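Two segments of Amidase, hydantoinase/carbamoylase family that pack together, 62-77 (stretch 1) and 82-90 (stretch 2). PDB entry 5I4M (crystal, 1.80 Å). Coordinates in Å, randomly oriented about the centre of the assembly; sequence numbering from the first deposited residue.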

ATOM      1  N   ALA A  62      17.546 -20.806  -8.032  1.00 11.24           N
ATOM      2  CA  ALA A  62      18.600 -20.267  -8.889  1.00 11.95           C
ATOM      3  C   ALA A  62      19.980 -20.544  -8.302  1.00 12.39           C
ATOM      4  O   ALA A  62      20.910 -20.924  -9.029  1.00  9.65           O
ATOM      5  N   ARG A  63      20.139 -20.332  -6.991  1.00  9.06           N
ATOM      6  CA  ARG A  63      21.382 -20.686  -6.310  1.00  8.32           C
ATOM      7  C   ARG A  63      21.722 -22.159  -6.499  1.00  8.80           C
ATOM      8  O   ARG A  63      22.846 -22.504  -6.888  1.00 11.38           O
ATOM      9  N   ASP A  64      20.769 -23.049  -6.188  1.00  9.27           N
ATOM     10  CA  ASP A  64      21.021 -24.483  -6.328  1.00 10.04           C
ATOM     11  C   ASP A  64      21.476 -24.830  -7.740  1.00 12.66           C
ATOM     12  O   ASP A  64      22.403 -25.632  -7.932  1.00 11.93           O
ATOM     13  N   LEU A  65      20.813 -24.258  -8.740  1.00  9.84           N
ATOM     14  CA  LEU A  65      21.096 -24.613 -10.125  1.00 10.23           C
ATOM     15  C   LEU A  65      22.506 -24.198 -10.506  1.00 11.98           C
ATOM     16  O   LEU A  65      23.273 -24.988 -11.075  1.00 11.07           O
ATOM     17  N   ILE A  66      22.874 -22.969 -10.154  1.00 10.46           N
ATOM     18  CA  ILE A  66      24.181 -22.436 -10.517  1.00 11.21           C
ATOM     19  C   ILE A  66      25.287 -23.149  -9.747  1.00 11.35           C
ATOM     20  O   ILE A  66      26.335 -23.481 -10.313  1.00 14.88           O
ATOM     21  N   VAL A  67      25.070 -23.413  -8.453  1.00  9.63           N
ATOM     22  CA  VAL A  67      26.033 -24.209  -7.688  1.00 10.24           C
ATOM     23  C   VAL A  67      26.277 -25.556  -8.361  1.00 12.67           C
ATOM     24  O   VAL A  67      27.423 -26.013  -8.474  1.00 12.08           O
ATOM     25  N   GLY A  68      25.211 -26.213  -8.824  1.00 11.26           N
ATOM     26  CA  GLY A  68      25.391 -27.477  -9.530  1.00 12.10           C
ATOM     27  C   GLY A  68      26.232 -27.335 -10.786  1.00 17.70           C
ATOM     28  O   GLY A  68      27.107 -28.166 -11.060  1.00 12.92           O
ATOM     29  N   TRP A  69      25.979 -26.282 -11.569  1.00 14.40           N
ATOM     30  CA  TRP A  69      26.780 -26.035 -12.763  1.00 11.61           C
ATOM     31  C   TRP A  69      28.234 -25.773 -12.404  1.00 15.12           C
ATOM     32  O   TRP A  69      29.150 -26.262 -13.079  1.00 14.79           O
ATOM     33  N   ALA A  70      28.469 -24.979 -11.360  1.00 11.26           N
ATOM     34  CA  ALA A  70      29.844 -24.671 -10.988  1.00 12.97           C
ATOM     35  C   ALA A  70      30.587 -25.925 -10.564  1.00 15.25           C
ATOM     36  O   ALA A  70      31.755 -26.112 -10.919  1.00 15.01           O
ATOM     37  N   LYS A  71      29.932 -26.795  -9.786  1.00 12.75           N
ATOM     38  CA  LYS A  71      30.595 -28.029  -9.381  1.00 13.81           C
ATOM     39  C   LYS A  71      30.924 -28.882 -10.594  1.00 14.52           C
ATOM     40  O   LYS A  71      31.998 -29.498 -10.661  1.00 15.39           O
ATOM     41  N   ALA A  72      30.016 -28.922 -11.571  1.00 16.98           N
ATOM     42  CA  ALA A  72      30.280 -29.685 -12.785  1.00 18.84           C
ATOM     43  C   ALA A  72      31.439 -29.096 -13.571  1.00 17.63           C
ATOM     44  O   ALA A  72      32.082 -29.813 -14.342  1.00 16.07           O
ATOM     45  N   ALA A  73      31.721 -27.809 -13.391  1.00 15.82           N
ATOM     46  CA  ALA A  73      32.870 -27.181 -14.022  1.00 16.05           C
ATOM     47  C   ALA A  73      34.116 -27.247 -13.145  1.00 18.63           C
ATOM     48  O   ALA A  73      35.067 -26.493 -13.378  1.00 21.71           O
ATOM     49  N   GLY A  74      34.123 -28.120 -12.137  1.00 19.74           N
ATOM     50  CA  GLY A  74      35.304 -28.332 -11.318  1.00 18.34           C
ATOM     51  C   GLY A  74      35.504 -27.354 -10.179  1.00 23.00           C
ATOM     52  O   GLY A  74      36.609 -27.272  -9.637  1.00 24.24           O
ATOM     53  N   CYS A  75      34.475 -26.605  -9.793  1.00 14.52           N
ATOM     54  CA  CYS A  75      34.589 -25.670  -8.685  1.00 14.02           C
ATOM     55  C   CYS A  75      34.307 -26.349  -7.353  1.00 20.43           C
ATOM     56  O   CYS A  75      33.486 -27.265  -7.258  1.00 18.94           O
ATOM     57  N   THR A  76      35.001 -25.879  -6.319  1.00 17.89           N
ATOM     58  CA  THR A  76      34.656 -26.177  -4.939  1.00 17.25           C
ATOM     59  C   THR A  76      33.823 -25.020  -4.399  1.00 14.98           C
ATOM     60  O   THR A  76      34.052 -23.860  -4.747  1.00 17.93           O
ATOM     61  N   VAL A  77      32.829 -25.338  -3.579  1.00 14.99           N
ATOM     62  CA  VAL A  77      31.821 -24.360  -3.192  1.00 12.64           C
ATOM     63  C   VAL A  77      31.807 -24.221  -1.676  1.00 12.91           C
ATOM     64  O   VAL A  77      31.820 -25.222  -0.951  1.00 14.73           O
ATOM     65  N   MET A  82      26.357 -15.062   5.701  1.00 10.75           N
ATOM     66  CA  MET A  82      25.338 -14.239   5.060  1.00 11.19           C
ATOM     67  C   MET A  82      24.760 -14.907   3.824  1.00  9.88           C
ATOM     68  O   MET A  82      24.030 -14.261   3.070  1.00  8.92           O
ATOM     69  N   GLY A  83      25.083 -16.175   3.589  1.00 11.02           N
ATOM     70  CA  GLY A  83      24.556 -16.865   2.427  1.00 10.80           C
ATOM     71  C   GLY A  83      25.259 -16.569   1.122  1.00 10.87           C
ATOM     72  O   GLY A  83      24.804 -17.043   0.073  1.00 11.87           O
ATOM     73  N   ASN A  84      26.346 -15.801   1.145  1.00 10.29           N
ATOM     74  CA  ASN A  84      27.123 -15.590  -0.066  1.00  7.93           C
ATOM     75  C   ASN A  84      27.738 -16.914  -0.501  1.00  9.51           C
ATOM     76  O   ASN A  84      28.213 -17.700   0.326  1.00  9.50           O
ATOM     77  N   VAL A  85      27.726 -17.165  -1.808  1.00  8.18           N
ATOM     78  CA  VAL A  85      28.157 -18.448  -2.369  1.00  8.65           C
ATOM     79  C   VAL A  85      29.452 -18.220  -3.135  1.00  9.97           C
ATOM     80  O   VAL A  85      29.488 -17.409  -4.067  1.00 12.78           O
ATOM     81  N   PHE A  86      30.500 -18.969  -2.778  1.00 10.52           N
ATOM     82  CA  PHE A  86      31.820 -18.826  -3.384  1.00  9.87           C
ATOM     83  C   PHE A  86      32.147 -20.088  -4.171  1.00 10.61           C
ATOM     84  O   PHE A  86      32.305 -21.167  -3.593  1.00 15.16           O
ATOM     85  N   MET A  87      32.241 -19.944  -5.485  1.00 10.87           N
ATOM     86  CA  MET A  87      32.541 -21.045  -6.388  1.00 11.71           C
ATOM     87  C   MET A  87      33.962 -20.843  -6.897  1.00 14.45           C
ATOM     88  O   MET A  87      34.231 -19.900  -7.649  1.00 14.09           O
ATOM     89  N   ARG A  88      34.868 -21.723  -6.477  1.00 13.38           N
ATOM     90  CA  ARG A  88      36.303 -21.496  -6.590  1.00 13.74           C
ATOM     91  C   ARG A  88      36.935 -22.448  -7.600  1.00 16.66           C
ATOM     92  O   ARG A  88      36.757 -23.668  -7.509  1.00 16.30           O
ATOM     93  N   ARG A  89      37.690 -21.888  -8.545  1.00 14.19           N
ATOM     94  CA  ARG A  89      38.517 -22.666  -9.464  1.00 17.35           C
ATOM     95  C   ARG A  89      39.971 -22.531  -9.030  1.00 16.91           C
ATOM     96  O   ARG A  89      40.537 -21.433  -9.081  1.00 18.66           O
ATOM     97  N   ALA A  90      40.574 -23.645  -8.617  1.00 17.40           N
ATOM     98  CA  ALA A  90      41.929 -23.623  -8.076  1.00 17.68           C
ATOM     99  C   ALA A  90      42.912 -22.968  -9.042  1.00 18.07           C
ATOM    100  O   ALA A  90      42.788 -23.075 -10.263  1.00 19.98           O
TER

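Met87 is the centre of the contact and has the largest area covered by the opposing stretch. Its side chain leaves the strand on the same sheet face as Val77 and reaches the helix with chi1 m, chi2 t and chi3 m. The sulfur lies against the helix: Met87 SD is 3.5 Å from Ala70 CB and 4.0 Å from Ile66 CG2. Ala70 points toward the strand, and its methyl group meets the sulfur directly. Ile66 (m, t) points sideways. Nearer the backbone, Met87 CB is 4.2 Å from Cys75 CB, and Met87 CG is 4.0 Å from Val77 CG2. Cys75 (m) points toward stretch 2.

Val85, two residues earlier on the strand, continues this apolar layer. It is t and points toward stretch 1. Its CG1 touches two valines, both t: Val85 CG1 is 3.6 Å from Val67 CG2 and 3.8 Å from Val77 CG1.

At the Gly83 end the contact becomes polar. Arg63 CB points sideways, but the extended chain (m, t, t) brings its guanidinium to the loop before the strand. Arg63 NH1 donates to Gly83 O at 2.7 Å, with the carbonyl oxygen at the guanidinium edge. NE and NH2 are satisfied elsewhere in the structure. Arg63 NH1 also lies 3.7 Å from Val85 CG2.

Thr76 and Arg88 share the other sheet face. Their backbones pair antiparallel: Thr76 N donates to Arg88 O at 3.1 Å, and Arg88 N to Thr76 O at 2.9 Å. Thr76 (p) places OG1 3.7 Å from Arg88 CB. The Arg88 chain is all t through chi3, and its end leads away.

Two waters finish this edge. One bonds to Thr76 OG1 at 2.5 Å and donates to Arg88 O at 3.3 Å. The other donates to Gly74 O at 3.0 Å and accepts from Ala90 N at 2.9 Å.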

ATOM      1  CB  ALA A  62      18.415 -18.760  -9.109  1.00  8.36           C
ATOM      2  CB  ARG A  63      21.270 -20.365  -4.818  1.00 10.67           C
ATOM      3  CG  ARG A  63      21.180 -18.888  -4.484  1.00 10.79           C
ATOM      4  CD  ARG A  63      20.552 -18.695  -3.092  1.00 11.34           C
ATOM      5  NE  ARG A  63      20.772 -17.327  -2.645  1.00  9.28           N
ATOM      6  CZ  ARG A  63      21.743 -16.939  -1.821  1.00 11.74           C
ATOM      7  NH1 ARG A  63      22.583 -17.830  -1.292  1.00  8.54           N
ATOM      8  NH2 ARG A  63      21.860 -15.651  -1.513  1.00 11.31           N
ATOM      9  CB  ASP A  64      19.759 -25.286  -5.999  1.00 10.81           C
ATOM     10  CG  ASP A  64      19.373 -25.246  -4.529  1.00 15.60           C
ATOM     11  OD1 ASP A  64      20.150 -24.752  -3.681  1.00 14.30           O
ATOM     12  OD2 ASP A  64      18.269 -25.751  -4.221  1.00 13.56           O
ATOM     13  CB  LEU A  65      20.071 -23.952 -11.042  1.00 10.15           C
ATOM     14  CG  LEU A  65      20.250 -24.163 -12.552  1.00 14.11           C
ATOM     15  CD1 LEU A  65      20.079 -25.625 -12.942  1.00 11.39           C
ATOM     16  CD2 LEU A  65      19.268 -23.298 -13.327  1.00 14.12           C
ATOM     17  CB  ILE A  66      24.184 -20.915 -10.292  1.00  8.39           C
ATOM     18  CG1 ILE A  66      23.146 -20.274 -11.224  1.00  8.13           C
ATOM     19  CG2 ILE A  66      25.576 -20.330 -10.526  1.00  8.78           C
ATOM     20  CD1 ILE A  66      22.755 -18.852 -10.861  1.00 10.58           C
ATOM     21  CB  VAL A  67      25.556 -24.375  -6.233  1.00 10.35           C
ATOM     22  CG1 VAL A  67      26.292 -25.514  -5.543  1.00 15.16           C
ATOM     23  CG2 VAL A  67      25.752 -23.061  -5.474  1.00  9.74           C
ATOM     24  CB  TRP A  69      26.224 -24.838 -13.534  1.00 11.42           C
ATOM     25  CG  TRP A  69      24.912 -25.075 -14.216  1.00 12.08           C
ATOM     26  CD1 TRP A  69      24.329 -26.281 -14.491  1.00 14.76           C
ATOM     27  CD2 TRP A  69      24.001 -24.067 -14.686  1.00 10.41           C
ATOM     28  NE1 TRP A  69      23.119 -26.087 -15.121  1.00 11.55           N
ATOM     29  CE2 TRP A  69      22.899 -24.737 -15.255  1.00 14.73           C
ATOM     30  CE3 TRP A  69      24.020 -22.670 -14.694  1.00 11.21           C
ATOM     31  CZ2 TRP A  69      21.829 -24.054 -15.826  1.00 10.57           C
ATOM     32  CZ3 TRP A  69      22.960 -21.994 -15.260  1.00 12.97           C
ATOM     33  CH2 TRP A  69      21.876 -22.690 -15.820  1.00 11.17           C
ATOM     34  CB  ALA A  70      29.872 -23.634  -9.867  1.00 13.17           C
ATOM     35  CB  LYS A  71      29.726 -28.806  -8.394  1.00 16.65           C
ATOM     36  CG  LYS A  71      29.748 -28.234  -6.982  1.00 13.81           C
ATOM     37  CD  LYS A  71      28.817 -28.992  -6.052  1.00 21.39           C
ATOM     38  CE  LYS A  71      28.800 -28.372  -4.667  1.00 23.70           C
ATOM     39  NZ  LYS A  71      27.733 -28.979  -3.827  1.00 27.45           N
ATOM     40  CB  ALA A  72      29.025 -29.746 -13.658  1.00 14.92           C
ATOM     41  CB  ALA A  73      32.549 -25.729 -14.388  1.00 15.88           C
ATOM     42  CB  CYS A  75      33.616 -24.503  -8.851  1.00 13.91           C
ATOM     43  SG  CYS A  75      33.966 -23.464 -10.252  1.00 18.35           S
ATOM     44  CB  THR A  76      35.907 -26.399  -4.084  1.00 18.10           C
ATOM     45  OG1 THR A  76      36.794 -25.283  -4.230  1.00 19.91           O
ATOM     46  CG2 THR A  76      36.629 -27.649  -4.543  1.00 20.32           C
ATOM     47  CB  VAL A  77      30.429 -24.747  -3.723  1.00 13.55           C
ATOM     48  CG1 VAL A  77      29.412 -23.665  -3.371  1.00 12.02           C
ATOM     49  CG2 VAL A  77      30.490 -24.941  -5.231  1.00 15.90           C
ATOM     50  CB  MET A  82      25.901 -12.868   4.682  1.00  8.73           C
ATOM     51  CG  MET A  82      26.025 -11.899   5.874  1.00 12.62           C
ATOM     52  SD  MET A  82      24.427 -11.463   6.610  1.00 11.35           S
ATOM     53  CE  MET A  82      23.628 -10.635   5.242  1.00  7.93           C
ATOM     54  CB  ASN A  84      28.232 -14.555   0.156  1.00  8.00           C
ATOM     55  CG  ASN A  84      27.715 -13.222   0.668  1.00  7.68           C
ATOM     56  OD1 ASN A  84      26.743 -12.679   0.153  1.00  8.92           O
ATOM     57  ND2 ASN A  84      28.395 -12.668   1.683  1.00  9.45           N
ATOM     58  CB  VAL A  85      27.089 -19.046  -3.297  1.00 10.55           C
ATOM     59  CG1 VAL A  85      27.552 -20.403  -3.821  1.00  9.04           C
ATOM     60  CG2 VAL A  85      25.743 -19.130  -2.596  1.00  9.75           C
ATOM     61  CB  PHE A  86      32.867 -18.539  -2.312  1.00 12.61           C
ATOM     62  CG  PHE A  86      32.570 -17.290  -1.526  1.00 13.83           C
ATOM     63  CD1 PHE A  86      31.741 -17.331  -0.411  1.00  9.93           C
ATOM     64  CD2 PHE A  86      33.089 -16.071  -1.928  1.00  9.93           C
ATOM     65  CE1 PHE A  86      31.454 -16.168   0.304  1.00 14.91           C
ATOM     66  CE2 PHE A  86      32.800 -14.905  -1.225  1.00 12.26           C
ATOM     67  CZ  PHE A  86      31.989 -14.954  -0.112  1.00 12.59           C
ATOM     68  CB  MET A  87      31.513 -21.093  -7.516  1.00 10.25           C
ATOM     69  CG  MET A  87      30.104 -21.407  -7.025  1.00 13.38           C
ATOM     70  SD  MET A  87      28.760 -20.848  -8.103  1.00 13.99           S
ATOM     71  CE  MET A  87      28.591 -19.129  -7.599  1.00 13.41           C
ATOM     72  CB  ARG A  88      36.967 -21.674  -5.224  1.00 14.90           C
ATOM     73  CG  ARG A  88      38.467 -21.542  -5.201  1.00 16.60           C
ATOM     74  CD  ARG A  88      38.915 -21.583  -3.755  1.00 23.33           C
ATOM     75  NE  ARG A  88      40.364 -21.646  -3.599  1.00 26.42           N
ATOM     76  CZ  ARG A  88      41.129 -20.618  -3.242  1.00 39.08           C
ATOM     77  NH1 ARG A  88      40.591 -19.413  -3.015  1.00 29.89           N
ATOM     78  NH2 ARG A  88      42.440 -20.802  -3.114  1.00 43.70           N
ATOM     79  CB  ARG A  89      38.332 -22.191 -10.909  1.00 17.05           C
ATOM     80  CG  ARG A  89      39.116 -23.016 -11.954  1.00 16.14           C
ATOM     81  CD  ARG A  89      38.979 -22.394 -13.337  1.00 17.16           C
ATOM     82  NE  ARG A  89      39.472 -23.242 -14.423  1.00 16.28           N
ATOM     83  CZ  ARG A  89      40.703 -23.198 -14.922  1.00 18.56           C
ATOM     84  NH1 ARG A  89      41.605 -22.353 -14.422  1.00 17.00           N
ATOM     85  NH2 ARG A  89      41.031 -24.004 -15.923  1.00 18.32           N
ATOM     86  CB  ALA A  90      42.394 -25.047  -7.762  1.00 19.87           C
TER
HETATM   87  O   HOH W   1      39.062 -26.113  -8.396  1.00 27.28           O
HETATM   88  O   HOH W   2      38.907 -25.247  -5.580  1.00 24.50           O